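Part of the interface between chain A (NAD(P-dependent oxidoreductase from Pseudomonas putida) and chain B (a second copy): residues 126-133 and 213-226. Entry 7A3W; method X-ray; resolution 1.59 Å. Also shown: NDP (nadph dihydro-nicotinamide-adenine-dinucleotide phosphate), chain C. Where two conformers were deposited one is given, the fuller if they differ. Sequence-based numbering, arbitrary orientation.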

# COMPACT_ATOMS: atom_id res chain seq x y z
N ILE A 126 8.24 -14.20 -9.78
CA ILE A 126 9.26 -13.13 -9.55
C ILE A 126 8.59 -11.93 -8.88
O ILE A 126 7.60 -11.39 -9.41
CB ILE A 126 9.95 -12.75 -10.87
CG1 ILE A 126 10.61 -13.95 -11.56
CG2 ILE A 126 10.93 -11.61 -10.63
CD1 ILE A 126 10.95 -13.74 -13.03
N MET A 127 9.11 -11.53 -7.73
CA MET A 127 8.49 -10.48 -6.87
C MET A 127 9.29 -9.16 -6.99
O MET A 127 9.74 -8.56 -5.94
CB MET A 127 8.39 -10.96 -5.43
CG MET A 127 7.91 -12.43 -5.28
SD MET A 127 6.39 -12.78 -6.23
CE MET A 127 5.17 -11.72 -5.45
N CYS A 128 9.46 -8.69 -8.22
CA CYS A 128 10.26 -7.48 -8.52
C CYS A 128 10.15 -7.13 -10.00
O CYS A 128 9.67 -7.96 -10.79
CB CYS A 128 11.73 -7.66 -8.14
SG CYS A 128 12.70 -8.78 -9.18
N TYR A 129 10.61 -5.94 -10.34
CA TYR A 129 10.87 -5.52 -11.74
C TYR A 129 12.30 -5.93 -12.12
O TYR A 129 13.12 -6.23 -11.25
CB TYR A 129 10.64 -4.02 -11.89
CG TYR A 129 9.20 -3.61 -11.77
CD1 TYR A 129 8.36 -3.77 -12.85
CD2 TYR A 129 8.67 -3.09 -10.60
CE1 TYR A 129 7.03 -3.42 -12.79
CE2 TYR A 129 7.33 -2.75 -10.51
CZ TYR A 129 6.52 -2.87 -11.63
OH TYR A 129 5.20 -2.52 -11.59
N PRO A 130 12.60 -5.98 -13.43
CA PRO A 130 13.90 -6.47 -13.90
C PRO A 130 15.10 -5.78 -13.24
O PRO A 130 16.08 -6.47 -12.97
CB PRO A 130 13.81 -6.19 -15.40
CG PRO A 130 12.34 -6.37 -15.71
CD PRO A 130 11.67 -5.68 -14.54
N LYS A 131 15.00 -4.46 -12.98
CA LYS A 131 16.12 -3.67 -12.40
C LYS A 131 16.56 -4.26 -11.06
O LYS A 131 17.73 -3.99 -10.67
CB LYS A 131 15.72 -2.19 -12.27
CG LYS A 131 14.62 -1.92 -11.25
CD LYS A 131 14.10 -0.49 -11.26
CE LYS A 131 13.02 -0.27 -10.22
NZ LYS A 131 13.55 -0.43 -8.84
N ASP A 132 15.70 -5.01 -10.37
CA ASP A 132 15.99 -5.54 -9.00
C ASP A 132 16.48 -7.00 -9.06
O ASP A 132 17.00 -7.51 -8.02
CB ASP A 132 14.78 -5.29 -8.09
CG ASP A 132 14.63 -3.80 -7.82
OD1 ASP A 132 15.64 -3.16 -7.45
OD2 ASP A 132 13.54 -3.26 -8.03
N ILE A 133 16.47 -7.63 -10.23
CA ILE A 133 17.06 -8.98 -10.40
C ILE A 133 18.54 -8.91 -10.01
O ILE A 133 19.19 -7.91 -10.31
CB ILE A 133 16.85 -9.48 -11.83
CG1 ILE A 133 15.36 -9.75 -12.08
CG2 ILE A 133 17.70 -10.71 -12.11
CD1 ILE A 133 14.78 -10.87 -11.25
N PRO B 213 5.80 -8.04 3.76
CA PRO B 213 6.90 -7.11 3.56
C PRO B 213 7.60 -7.16 2.21
O PRO B 213 8.19 -6.20 1.83
CB PRO B 213 7.90 -7.52 4.65
CG PRO B 213 7.03 -8.05 5.73
CD PRO B 213 5.91 -8.78 5.03
N ILE B 214 7.59 -8.32 1.57
CA ILE B 214 8.14 -8.46 0.19
C ILE B 214 7.47 -7.38 -0.65
O ILE B 214 8.17 -6.69 -1.40
CB ILE B 214 7.90 -9.87 -0.37
CG1 ILE B 214 8.69 -10.92 0.43
CG2 ILE B 214 8.26 -9.92 -1.84
CD1 ILE B 214 8.08 -12.29 0.37
N MET B 215 6.15 -7.29 -0.56
CA MET B 215 5.38 -6.38 -1.44
C MET B 215 5.38 -4.95 -0.87
O MET B 215 5.35 -4.04 -1.65
CB MET B 215 3.96 -6.89 -1.66
CG MET B 215 3.92 -8.33 -2.10
SD MET B 215 5.10 -8.81 -3.40
CE MET B 215 4.29 -8.14 -4.86
N SER B 216 5.43 -4.76 0.45
CA SER B 216 5.55 -3.41 1.07
C SER B 216 6.89 -2.79 0.64
O SER B 216 6.90 -1.62 0.22
CB SER B 216 5.45 -3.45 2.58
OG SER B 216 4.12 -3.70 3.00
N ASP B 217 7.96 -3.57 0.70
CA ASP B 217 9.30 -3.13 0.22
C ASP B 217 9.22 -2.82 -1.28
O ASP B 217 9.70 -1.76 -1.71
CB ASP B 217 10.37 -4.18 0.45
CG ASP B 217 10.71 -4.39 1.91
OD1 ASP B 217 10.28 -3.56 2.74
OD2 ASP B 217 11.34 -5.42 2.20
N MET B 218 8.63 -3.71 -2.06
CA MET B 218 8.49 -3.46 -3.52
C MET B 218 7.71 -2.16 -3.74
O MET B 218 8.09 -1.40 -4.65
CB MET B 218 7.79 -4.61 -4.25
CG MET B 218 7.70 -4.44 -5.77
SD MET B 218 7.24 -6.04 -6.47
CE MET B 218 6.75 -5.61 -8.15
N LEU B 219 6.68 -1.89 -2.94
CA LEU B 219 5.81 -0.70 -3.13
C LEU B 219 6.58 0.56 -2.73
O LEU B 219 6.48 1.58 -3.43
CB LEU B 219 4.52 -0.87 -2.33
CG LEU B 219 3.51 0.27 -2.48
CD1 LEU B 219 3.02 0.37 -3.92
CD2 LEU B 219 2.32 0.07 -1.55
N VAL B 220 7.34 0.53 -1.65
CA VAL B 220 8.22 1.68 -1.28
C VAL B 220 9.07 2.04 -2.50
O VAL B 220 9.14 3.24 -2.85
CB VAL B 220 9.02 1.38 -0.00
CG1 VAL B 220 10.22 2.28 0.18
CG2 VAL B 220 8.12 1.45 1.22
N ASP B 221 9.71 1.06 -3.13
CA ASP B 221 10.62 1.26 -4.29
C ASP B 221 9.79 1.70 -5.51
O ASP B 221 10.23 2.62 -6.23
CB ASP B 221 11.40 -0.02 -4.61
CG ASP B 221 12.22 0.09 -5.87
OD1 ASP B 221 11.67 -0.17 -6.96
OD2 ASP B 221 13.39 0.49 -5.75
N GLY B 222 8.65 1.05 -5.73
CA GLY B 222 7.76 1.36 -6.88
C GLY B 222 7.24 2.79 -6.84
O GLY B 222 7.06 3.40 -7.91
N ILE B 223 6.92 3.31 -5.65
CA ILE B 223 6.44 4.71 -5.48
C ILE B 223 7.59 5.65 -5.86
O ILE B 223 7.39 6.55 -6.65
CB ILE B 223 5.90 4.93 -4.06
CG1 ILE B 223 4.54 4.24 -3.88
CG2 ILE B 223 5.85 6.42 -3.72
CD1 ILE B 223 4.11 4.08 -2.45
N LYS B 224 8.78 5.41 -5.33
CA LYS B 224 9.97 6.23 -5.69
C LYS B 224 10.17 6.24 -7.21
O LYS B 224 10.28 7.33 -7.81
CB LYS B 224 11.19 5.65 -4.98
CG LYS B 224 11.19 5.94 -3.50
CD LYS B 224 12.46 5.50 -2.80
CE LYS B 224 12.28 5.54 -1.30
NZ LYS B 224 13.34 4.77 -0.60
N THR B 225 10.17 5.05 -7.81
CA THR B 225 10.41 4.84 -9.25
C THR B 225 9.34 5.57 -10.06
O THR B 225 9.69 6.34 -11.00
CB THR B 225 10.43 3.35 -9.59
OG1 THR B 225 11.46 2.75 -8.80
CG2 THR B 225 10.71 3.11 -11.06
N ALA B 226 8.08 5.32 -9.74
CA ALA B 226 6.97 5.89 -10.53
C ALA B 226 6.97 7.42 -10.35
O ALA B 226 6.73 8.12 -11.34
CB ALA B 226 5.67 5.27 -10.11
PA NDP C . 7.52 -9.35 -22.44
O1A NDP C . 8.67 -8.41 -22.44
O2A NDP C . 6.25 -9.07 -23.22
O5B NDP C . 8.09 -10.73 -23.00
C5B NDP C . 7.20 -11.81 -23.33
C4B NDP C . 8.02 -12.97 -23.82
O4B NDP C . 7.12 -14.06 -24.16
C3B NDP C . 8.86 -12.71 -25.08
O3B NDP C . 10.06 -13.47 -25.07
C2B NDP C . 7.94 -13.24 -26.16
O2B NDP C . 8.64 -13.61 -27.34
C1B NDP C . 7.42 -14.48 -25.46
N9A NDP C . 6.24 -15.06 -26.09
C8A NDP C . 4.99 -14.53 -26.27
N7A NDP C . 4.19 -15.33 -26.93
C5A NDP C . 4.95 -16.46 -27.17
C6A NDP C . 4.67 -17.67 -27.82
N6A NDP C . 3.50 -17.96 -28.38
N1A NDP C . 5.67 -18.58 -27.87
C2A NDP C . 6.86 -18.30 -27.31
N3A NDP C . 7.23 -17.18 -26.69
C4A NDP C . 6.22 -16.30 -26.66
O3 NDP C . 7.14 -9.80 -20.96
PN NDP C . 7.98 -9.73 -19.59
O1N NDP C . 9.39 -10.18 -19.80
O2N NDP C . 7.78 -8.39 -19.01
O5D NDP C . 7.17 -10.76 -18.69
C5D NDP C . 7.38 -12.18 -18.85
C4D NDP C . 6.67 -12.90 -17.74
O4D NDP C . 7.31 -12.58 -16.49
C3D NDP C . 5.17 -12.60 -17.57
O3D NDP C . 4.51 -13.80 -17.22
C2D NDP C . 5.15 -11.57 -16.44
O2D NDP C . 3.92 -11.49 -15.72
C1D NDP C . 6.32 -12.08 -15.60
N1N NDP C . 6.90 -10.99 -14.77
C2N NDP C . 7.45 -9.86 -15.33
C3N NDP C . 7.90 -8.81 -14.55
C7N NDP C . 8.46 -7.53 -15.13
O7N NDP C . 8.71 -6.62 -14.33
N7N NDP C . 8.65 -7.39 -16.45
C4N NDP C . 7.84 -8.95 -13.08
C5N NDP C . 7.45 -10.27 -12.61
C6N NDP C . 6.82 -11.11 -13.40
P2B NDP C . 8.79 -12.43 -28.49
O1X NDP C . 9.01 -13.16 -29.79
O2X NDP C . 7.53 -11.63 -28.49
O3X NDP C . 10.02 -11.66 -28.02

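The contact between the two stretches buries 390 Å², both sides summed, and sets an irregular segment of chain A against one side of a helix in chain B. The CA atoms come nearest at Met127(A) and Ile214(B), 7.4 Å, and at Cys128(A) and Met218(B), 6.7 Å. On the helix, Ile214(B), Met218(B), Asp221(B) and Thr225(B) recur at intervals of three or four, as one helical side requires, and direct CA-to-CB toward chain A; Met215(B), beside Ile214(B), also makes contact, although its own bond points sideways.

One prominent bump is Met218(B). Its chi angles of -177°, 166° and 166° are all t, so the side chain is fully extended and reaches chain A with its sulfur and methyl. Met218(B) SD lies 3.6 Å from Met127(A) O and 3.9 Å from Cys128(A) N, which places it against the backbone at the junction of these residues. Beyond it, Met218(B) CE packs 3.8 Å from Tyr129(A) CE2, approaching the ring obliquely. The hollow is thus made of main chain and one aromatic side chain, and an unbranched, flexible methionine can thread into it; 73 Å² of Met218(B) is covered.

Met127(A) is the answering bump, with 79 Å² covered. Its CA-to-CB bond points sideways relative to the helix, and its chi angles of -43°, -51° and -64° (m, m, m) curl the chain. Met127(A) CB rests 3.7 Å from Ile214(B) CG2, while Met127(A) CE touches Met215(B) SD at 3.6 Å. The m, m, m conformation of Met215(B) brings its end nearer to chain A. Two coiled methionines and a branched isoleucine therefore close the apolar end of the contact.

At the other end the chemistry becomes polar. Lys131(A), with chi2 and chi3 both t and chi4 at 65°, carries NZ to 2.7 Å from Asp221(B) OD1, a hydrogen-bonded salt bridge. Lys131(A) NZ also donates to Asp132(A) OD2 at 2.9 Å, again within a salt bridge. Asp132(A) OD2 and Asp221(B) OD1 are only 3.8 Å apart, and the ammonium group bound to both offsets their like charges. One turn on, Thr225(B) OG1 lies 3.7 Å from Lys131(A) CE and donates to Asp221(B) O at 2.9 Å.

Behind the contact, the chain A segment also lines the NADPH site: Cys128(A) O is 3.1 Å from NDP C4N, and Tyr129(A) CD1 is 3.2 Å from NDP O7N. The tyrosine ring consequently borders both the cofactor and Met218(B).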